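Local coordinates for putative serine phosphatase (Pseudomonas aeruginosa, PDB 6K4E), which probably removes phosphate from a phosphothreonine residue of a partner protein as a magnesium-dependent PP2C-type phosphatase in the SiaABC pathway that controls biofilm formation, at residues 72-77 / 95-100; 182-187 / 222-227. One frame throughout, in Å; residues are numbered along the deposited sequence.

Contact 1: 72-77 / 95-100; sequences RQLSAT and DFYVYR
T77 OG1 accepts a hydrogen bond of 2.6 Å from Y99 OH and donates its own hydrogen bond to Q73 O, one turn back in the same helix, 2.7 Å from OG1. This short chain of hydrogen bonds ties helix 71-77 to strand 95-101, which within the chain is an outermost strand of one of the two antiparallel sheets of the PP2C fold. With OG1 between the backbone N and the carbonyl carbon (chi1 64°), the threonine hydroxyl is turned back toward Q73 O. Q73 O is thereby held twice, since T77 N also bonds to it in the regular helical way, and the two donors reach it from opposite faces of the carbonyl plane.

The tyrosine arrives from the other direction, its ring swung anti to the backbone N (chi1 175°) so that the hydroxyl reaches the helix. Apart from the hydroxyl bond, the contact is apolar. L74 lays CD2 over one face of the Y99 ring, 3.8 Å from the centroid, in a CH-pi contact displaced toward the ring's rim. Its CD1 methyl turns to Y97, whose hydroxyl is hydrogen-bonded to D71 at the start of the helix and whose ring meets W86 edge-to-face. One leucine thus serves two rings differently: CD2 sits above Y99, whereas CD1 lies near the plane of the Y97 ring, at its edge, 4.0 Å from CE2.

Contact 2: 182-187 / 222-227; sequences RRQLAF and NIEVPL
Strands 184-190 and 223-226 pair as antiparallel neighbours at the margin of a five-stranded sheet, with 223-226 the outermost strand within the chain. L185 with V225 and F187 with I223 are hydrogen-bonded pairs, each closed by two backbone bonds; A186 with E224 and Q184 with P226 are non-hydrogen-bonded pairs. The straightest link runs from L185 N to V225 O (3.0 Å, 175° at the hydrogen), with the donor almost in line with the carbonyl. V225 N returns the bond to L185 O in that carbonyl's plane. Around F187, the bond from I223 N to F187 O is 2.8 Å, again in plane, while F187 N meets I223 O from a tilted position. The ladder ends less regularly: L227 N sits above the carbonyl plane of R183, 3.1 Å from R183 O. There R183 and Q184 both face D179 in a G1 beta bulge, where the hairpin from strand 171-179 enters this strand.

On the face carrying L185, V225, F187 and I223, the leucine and valine run side by side and point the same way, with L185 CD2 3.8 Å from V225 CG2. L227 crosses L185 at about a right angle, its CD1 3.9 Å from L185 CD1. F298 of strand 293-300 meets L185, L205 of strand 202-205 meets F187, I223 and V225, and F300 touches L227; this face therefore looks into the layer between the two sheets. On the reverse face, A186 CB lies 4.0 Å from E224 CG. P143 of helix 143-157 touches A186 and also N222, just before the strand, whose amide is bonded to A144 and D142. Apolar groups inside and a helix outside are as expected of the beta-sandwich of PP2C phosphatases, flanked by helices.

In the fold
Contacts 1 and 2 engage the same five-stranded sheet at the two strands that are outermost within the chain, 95-101 and 223-226, with their centres about 20 Å apart and their nearest atoms about 11 Å apart; they do not touch. Contact 1 is largely buried and joins a helix to the sheet through side chains: aromatic rings, a leucine and a hydroxyl pair. Contact 2 lies farther from the centre of the chain, is only partly buried, and depends mainly on backbone bonds between adjacent strands, with apolar side chains on the face turned to the second sheet and A186 beside E224 on the other. The strand of contact 1 begins at D95, which touches D112, a magnesium ligand.

Contact 1: 72-77 / 95-100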
loop_
_atom_site.group_PDB
_atom_site.type_symbol
_atom_site.label_atom_id
_atom_site.label_comp_id
_atom_site.label_asym_id
_atom_site.label_seq_id
_atom_site.Cartn_x
_atom_site.Cartn_y
_atom_site.Cartn_z
ATOM N N ARG B 72 3.331 -17.332 -8.860
ATOM C CA ARG B 72 2.644 -18.114 -9.880
ATOM C C ARG B 72 3.278 -17.913 -11.249
ATOM O O ARG B 72 3.552 -18.887 -11.944
ATOM C CB ARG B 72 1.144 -17.755 -9.907
ATOM C CG ARG B 72 0.311 -18.572 -10.903
ATOM C CD ARG B 72 -0.927 -17.833 -11.396
ATOM N NE ARG B 72 -1.600 -18.573 -12.471
ATOM C CZ ARG B 72 -2.729 -19.262 -12.326
ATOM N NH1 ARG B 72 -3.352 -19.292 -11.154
ATOM N NH2 ARG B 72 -3.256 -19.910 -13.358
ATOM N N GLN B 73 3.480 -16.649 -11.631
ATOM C CA GLN B 73 4.070 -16.202 -12.884
ATOM C C GLN B 73 5.521 -16.683 -12.970
ATOM O O GLN B 73 5.908 -17.265 -13.993
ATOM C CB GLN B 73 3.958 -14.675 -13.005
ATOM C CG GLN B 73 2.522 -14.162 -12.880
ATOM C CD GLN B 73 2.197 -13.654 -11.473
ATOM O OE1 GLN B 73 1.969 -14.428 -10.521
ATOM N NE2 GLN B 73 2.145 -12.328 -11.315
ATOM N N LEU B 74 6.282 -16.543 -11.869
ATOM C CA LEU B 74 7.660 -17.034 -11.789
ATOM C C LEU B 74 7.737 -18.556 -12.028
ATOM O O LEU B 74 8.563 -18.995 -12.818
ATOM C CB LEU B 74 8.324 -16.651 -10.441
ATOM C CG LEU B 74 8.901 -15.238 -10.330
ATOM C CD1 LEU B 74 9.068 -14.827 -8.871
ATOM C CD2 LEU B 74 10.234 -15.147 -11.065
ATOM N N SER B 75 6.882 -19.340 -11.362
ATOM C CA SER B 75 6.825 -20.793 -11.490
ATOM C C SER B 75 6.403 -21.247 -12.877
ATOM O O SER B 75 6.985 -22.192 -13.410
ATOM C CB SER B 75 5.884 -21.392 -10.448
ATOM O OG SER B 75 6.477 -21.340 -9.162
ATOM N N ALA B 76 5.409 -20.574 -13.459
ATOM C CA ALA B 76 4.867 -20.908 -14.766
ATOM C C ALA B 76 5.818 -20.570 -15.916
ATOM O O ALA B 76 5.799 -21.261 -16.929
ATOM C CB ALA B 76 3.525 -20.207 -14.965
ATOM N N THR B 77 6.639 -19.521 -15.777
ATOM C CA THR B 77 7.519 -19.070 -16.855
ATOM C C THR B 77 8.993 -19.476 -16.705
ATOM O O THR B 77 9.612 -19.881 -17.696
ATOM C CB THR B 77 7.383 -17.574 -17.033
ATOM O OG1 THR B 77 7.834 -16.937 -15.833
ATOM C CG2 THR B 77 5.947 -17.155 -17.346
ATOM N N ASP B 95 10.001 -6.298 2.765
ATOM C CA ASP B 95 10.664 -6.841 1.594
ATOM C C ASP B 95 9.659 -7.438 0.661
ATOM O O ASP B 95 8.743 -8.156 1.106
ATOM C CB ASP B 95 11.594 -7.996 2.016
ATOM C CG ASP B 95 13.032 -7.702 2.411
ATOM O OD1 ASP B 95 13.316 -6.558 2.832
ATOM O OD2 ASP B 95 13.839 -8.654 2.434
ATOM N N PHE B 96 9.898 -7.265 -0.636
ATOM C CA PHE B 96 9.088 -7.924 -1.663
ATOM C C PHE B 96 9.906 -8.081 -2.935
ATOM O O PHE B 96 11.094 -7.787 -2.950
ATOM C CB PHE B 96 7.689 -7.270 -1.877
ATOM C CG PHE B 96 7.657 -5.979 -2.667
ATOM C CD1 PHE B 96 8.112 -4.792 -2.108
ATOM C CD2 PHE B 96 7.167 -5.953 -3.972
ATOM C CE1 PHE B 96 8.053 -3.594 -2.831
ATOM C CE2 PHE B 96 7.167 -4.761 -4.717
ATOM C CZ PHE B 96 7.587 -3.593 -4.140
ATOM N N TYR B 97 9.307 -8.632 -3.963
ATOM C CA TYR B 97 9.994 -8.887 -5.214
ATOM C C TYR B 97 9.019 -8.735 -6.355
ATOM O O TYR B 97 7.795 -8.824 -6.167
ATOM C CB TYR B 97 10.646 -10.275 -5.225
ATOM C CG TYR B 97 9.759 -11.399 -4.739
ATOM C CD1 TYR B 97 9.597 -11.643 -3.381
ATOM C CD2 TYR B 97 9.169 -12.289 -5.639
ATOM C CE1 TYR B 97 8.825 -12.711 -2.922
ATOM C CE2 TYR B 97 8.392 -13.364 -5.189
ATOM C CZ TYR B 97 8.217 -13.558 -3.830
ATOM O OH TYR B 97 7.504 -14.611 -3.339
ATOM N N VAL B 98 9.570 -8.432 -7.520
ATOM C CA VAL B 98 8.778 -8.180 -8.710
ATOM C C VAL B 98 9.249 -9.115 -9.813
ATOM O O VAL B 98 10.352 -9.648 -9.764
ATOM C CB VAL B 98 8.851 -6.672 -9.131
ATOM C CG1 VAL B 98 8.150 -5.778 -8.107
ATOM C CG2 VAL B 98 10.294 -6.195 -9.349
ATOM N N TYR B 99 8.424 -9.276 -10.816
ATOM C CA TYR B 99 8.717 -10.091 -11.985
ATOM C C TYR B 99 7.714 -9.695 -13.043
ATOM O O TYR B 99 6.541 -9.514 -12.732
ATOM C CB TYR B 99 8.547 -11.584 -11.676
ATOM C CG TYR B 99 8.721 -12.442 -12.909
ATOM C CD1 TYR B 99 9.968 -12.579 -13.518
ATOM C CD2 TYR B 99 7.651 -13.141 -13.449
ATOM C CE1 TYR B 99 10.136 -13.371 -14.649
ATOM C CE2 TYR B 99 7.812 -13.937 -14.583
ATOM C CZ TYR B 99 9.061 -14.048 -15.177
ATOM O OH TYR B 99 9.257 -14.811 -16.293
ATOM N N ARG B 100 8.184 -9.536 -14.278
ATOM C CA ARG B 100 7.375 -9.202 -15.445
ATOM C C ARG B 100 7.963 -9.901 -16.680
ATOM O O ARG B 100 9.016 -9.498 -17.173
ATOM C CB ARG B 100 7.321 -7.677 -15.634
ATOM C CG ARG B 100 6.486 -7.210 -16.846
ATOM C CD ARG B 100 4.982 -7.394 -16.656
ATOM N NE ARG B 100 4.473 -6.534 -15.581
ATOM C CZ ARG B 100 3.897 -5.352 -15.754
ATOM N NH1 ARG B 100 3.675 -4.886 -16.975
ATOM N NH2 ARG B 100 3.547 -4.625 -14.708
#

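Contact 2: 182-187 / 222-227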
loop_
_atom_site.group_PDB
_atom_site.type_symbol
_atom_site.label_atom_id
_atom_site.label_comp_id
_atom_site.label_asym_id
_atom_site.label_seq_id
_atom_site.Cartn_x
_atom_site.Cartn_y
_atom_site.Cartn_z
ATOM N N ARG B 182 18.745 -10.739 -27.106
ATOM C CA ARG B 182 19.982 -10.022 -27.393
ATOM C C ARG B 182 21.151 -10.466 -26.493
ATOM O O ARG B 182 22.217 -9.843 -26.508
ATOM C CB ARG B 182 19.739 -8.509 -27.310
ATOM C CG ARG B 182 19.019 -7.940 -28.531
ATOM C CD ARG B 182 18.958 -6.425 -28.525
ATOM N NE ARG B 182 20.273 -5.794 -28.693
ATOM C CZ ARG B 182 20.976 -5.236 -27.708
ATOM N NH1 ARG B 182 20.506 -5.234 -26.464
ATOM N NH2 ARG B 182 22.150 -4.677 -27.959
ATOM N N ARG B 183 20.953 -11.571 -25.751
ATOM C CA ARG B 183 21.881 -12.188 -24.813
ATOM C C ARG B 183 22.659 -11.152 -24.000
ATOM O O ARG B 183 23.888 -11.096 -24.062
ATOM C CB ARG B 183 22.803 -13.212 -25.501
ATOM C CG ARG B 183 22.508 -14.626 -25.034
ATOM C CD ARG B 183 22.011 -15.522 -26.142
ATOM N NE ARG B 183 22.568 -16.866 -25.995
ATOM C CZ ARG B 183 22.086 -17.950 -26.594
ATOM N NH1 ARG B 183 21.025 -17.863 -27.386
ATOM N NH2 ARG B 183 22.657 -19.134 -26.396
ATOM N N GLN B 184 21.920 -10.291 -23.264
ATOM C CA GLN B 184 22.551 -9.303 -22.398
ATOM C C GLN B 184 21.613 -8.903 -21.290
ATOM O O GLN B 184 20.400 -9.012 -21.408
ATOM C CB GLN B 184 23.202 -8.109 -23.142
ATOM C CG GLN B 184 22.340 -6.960 -23.602
ATOM C CD GLN B 184 23.233 -5.790 -23.974
ATOM O OE1 GLN B 184 23.079 -4.666 -23.486
ATOM N NE2 GLN B 184 24.226 -6.036 -24.809
ATOM N N LEU B 185 22.199 -8.528 -20.172
ATOM C CA LEU B 185 21.486 -8.203 -18.948
ATOM C C LEU B 185 21.719 -6.743 -18.596
ATOM O O LEU B 185 22.831 -6.246 -18.769
ATOM C CB LEU B 185 22.092 -9.124 -17.871
ATOM C CG LEU B 185 21.520 -9.158 -16.487
ATOM C CD1 LEU B 185 21.533 -10.586 -15.955
ATOM C CD2 LEU B 185 22.313 -8.243 -15.549
ATOM N N ALA B 186 20.665 -6.053 -18.106
ATOM C CA ALA B 186 20.819 -4.678 -17.654
ATOM C C ALA B 186 20.430 -4.674 -16.191
ATOM O O ALA B 186 19.393 -5.221 -15.849
ATOM C CB ALA B 186 19.920 -3.744 -18.458
ATOM N N PHE B 187 21.278 -4.133 -15.328
ATOM C CA PHE B 187 21.003 -4.071 -13.893
ATOM C C PHE B 187 21.122 -2.648 -13.367
ATOM O O PHE B 187 22.036 -1.923 -13.740
ATOM C CB PHE B 187 21.966 -5.013 -13.097
ATOM C CG PHE B 187 22.030 -4.727 -11.605
ATOM C CD1 PHE B 187 20.948 -5.015 -10.770
ATOM C CD2 PHE B 187 23.141 -4.110 -11.047
ATOM C CE1 PHE B 187 20.986 -4.681 -9.407
ATOM C CE2 PHE B 187 23.177 -3.799 -9.689
ATOM C CZ PHE B 187 22.115 -4.100 -8.880
ATOM N N ASN B 222 22.242 2.061 -15.730
ATOM C CA ASN B 222 22.261 0.622 -15.937
ATOM C C ASN B 222 23.683 0.114 -16.141
ATOM O O ASN B 222 24.506 0.777 -16.767
ATOM C CB ASN B 222 21.428 0.254 -17.150
ATOM C CG ASN B 222 19.966 0.472 -16.933
ATOM O OD1 ASN B 222 19.441 0.180 -15.870
ATOM N ND2 ASN B 222 19.289 1.015 -17.926
ATOM N N ILE B 223 23.946 -1.078 -15.615
ATOM C CA ILE B 223 25.187 -1.792 -15.788
ATOM C C ILE B 223 24.798 -2.924 -16.712
ATOM O O ILE B 223 23.975 -3.766 -16.355
ATOM C CB ILE B 223 25.775 -2.276 -14.441
ATOM C CG1 ILE B 223 26.150 -1.060 -13.551
ATOM C CG2 ILE B 223 26.988 -3.215 -14.680
ATOM C CD1 ILE B 223 26.298 -1.381 -12.047
ATOM N N GLU B 224 25.396 -2.944 -17.886
ATOM C CA GLU B 224 25.058 -3.933 -18.892
ATOM C C GLU B 224 26.155 -4.911 -19.102
ATOM O O GLU B 224 27.268 -4.535 -19.461
ATOM C CB GLU B 224 24.621 -3.275 -20.200
ATOM C CG GLU B 224 23.368 -2.436 -20.067
ATOM C CD GLU B 224 23.114 -1.602 -21.301
ATOM O OE1 GLU B 224 23.730 -0.518 -21.424
ATOM O OE2 GLU B 224 22.324 -2.049 -22.161
ATOM N N VAL B 225 25.839 -6.178 -18.849
ATOM C CA VAL B 225 26.778 -7.270 -18.975
ATOM C C VAL B 225 26.351 -8.277 -20.032
ATOM O O VAL B 225 25.152 -8.479 -20.210
ATOM C CB VAL B 225 27.109 -7.960 -17.623
ATOM C CG1 VAL B 225 27.972 -7.056 -16.731
ATOM C CG2 VAL B 225 25.853 -8.451 -16.899
ATOM N N PRO B 226 27.299 -8.952 -20.722
ATOM C CA PRO B 226 26.891 -10.018 -21.646
ATOM C C PRO B 226 26.190 -11.108 -20.834
ATOM O O PRO B 226 26.438 -11.252 -19.635
ATOM C CB PRO B 226 28.223 -10.509 -22.232
ATOM C CG PRO B 226 29.251 -10.108 -21.259
ATOM C CD PRO B 226 28.775 -8.853 -20.631
ATOM N N LEU B 227 25.278 -11.837 -21.446
ATOM C CA LEU B 227 24.552 -12.874 -20.712
ATOM C C LEU B 227 25.086 -14.192 -21.204
ATOM O O LEU B 227 24.869 -14.549 -22.361
ATOM C CB LEU B 227 23.044 -12.700 -20.966
ATOM C CG LEU B 227 22.044 -13.530 -20.200
ATOM C CD1 LEU B 227 22.133 -13.266 -18.721
ATOM C CD2 LEU B 227 20.643 -13.195 -20.680
#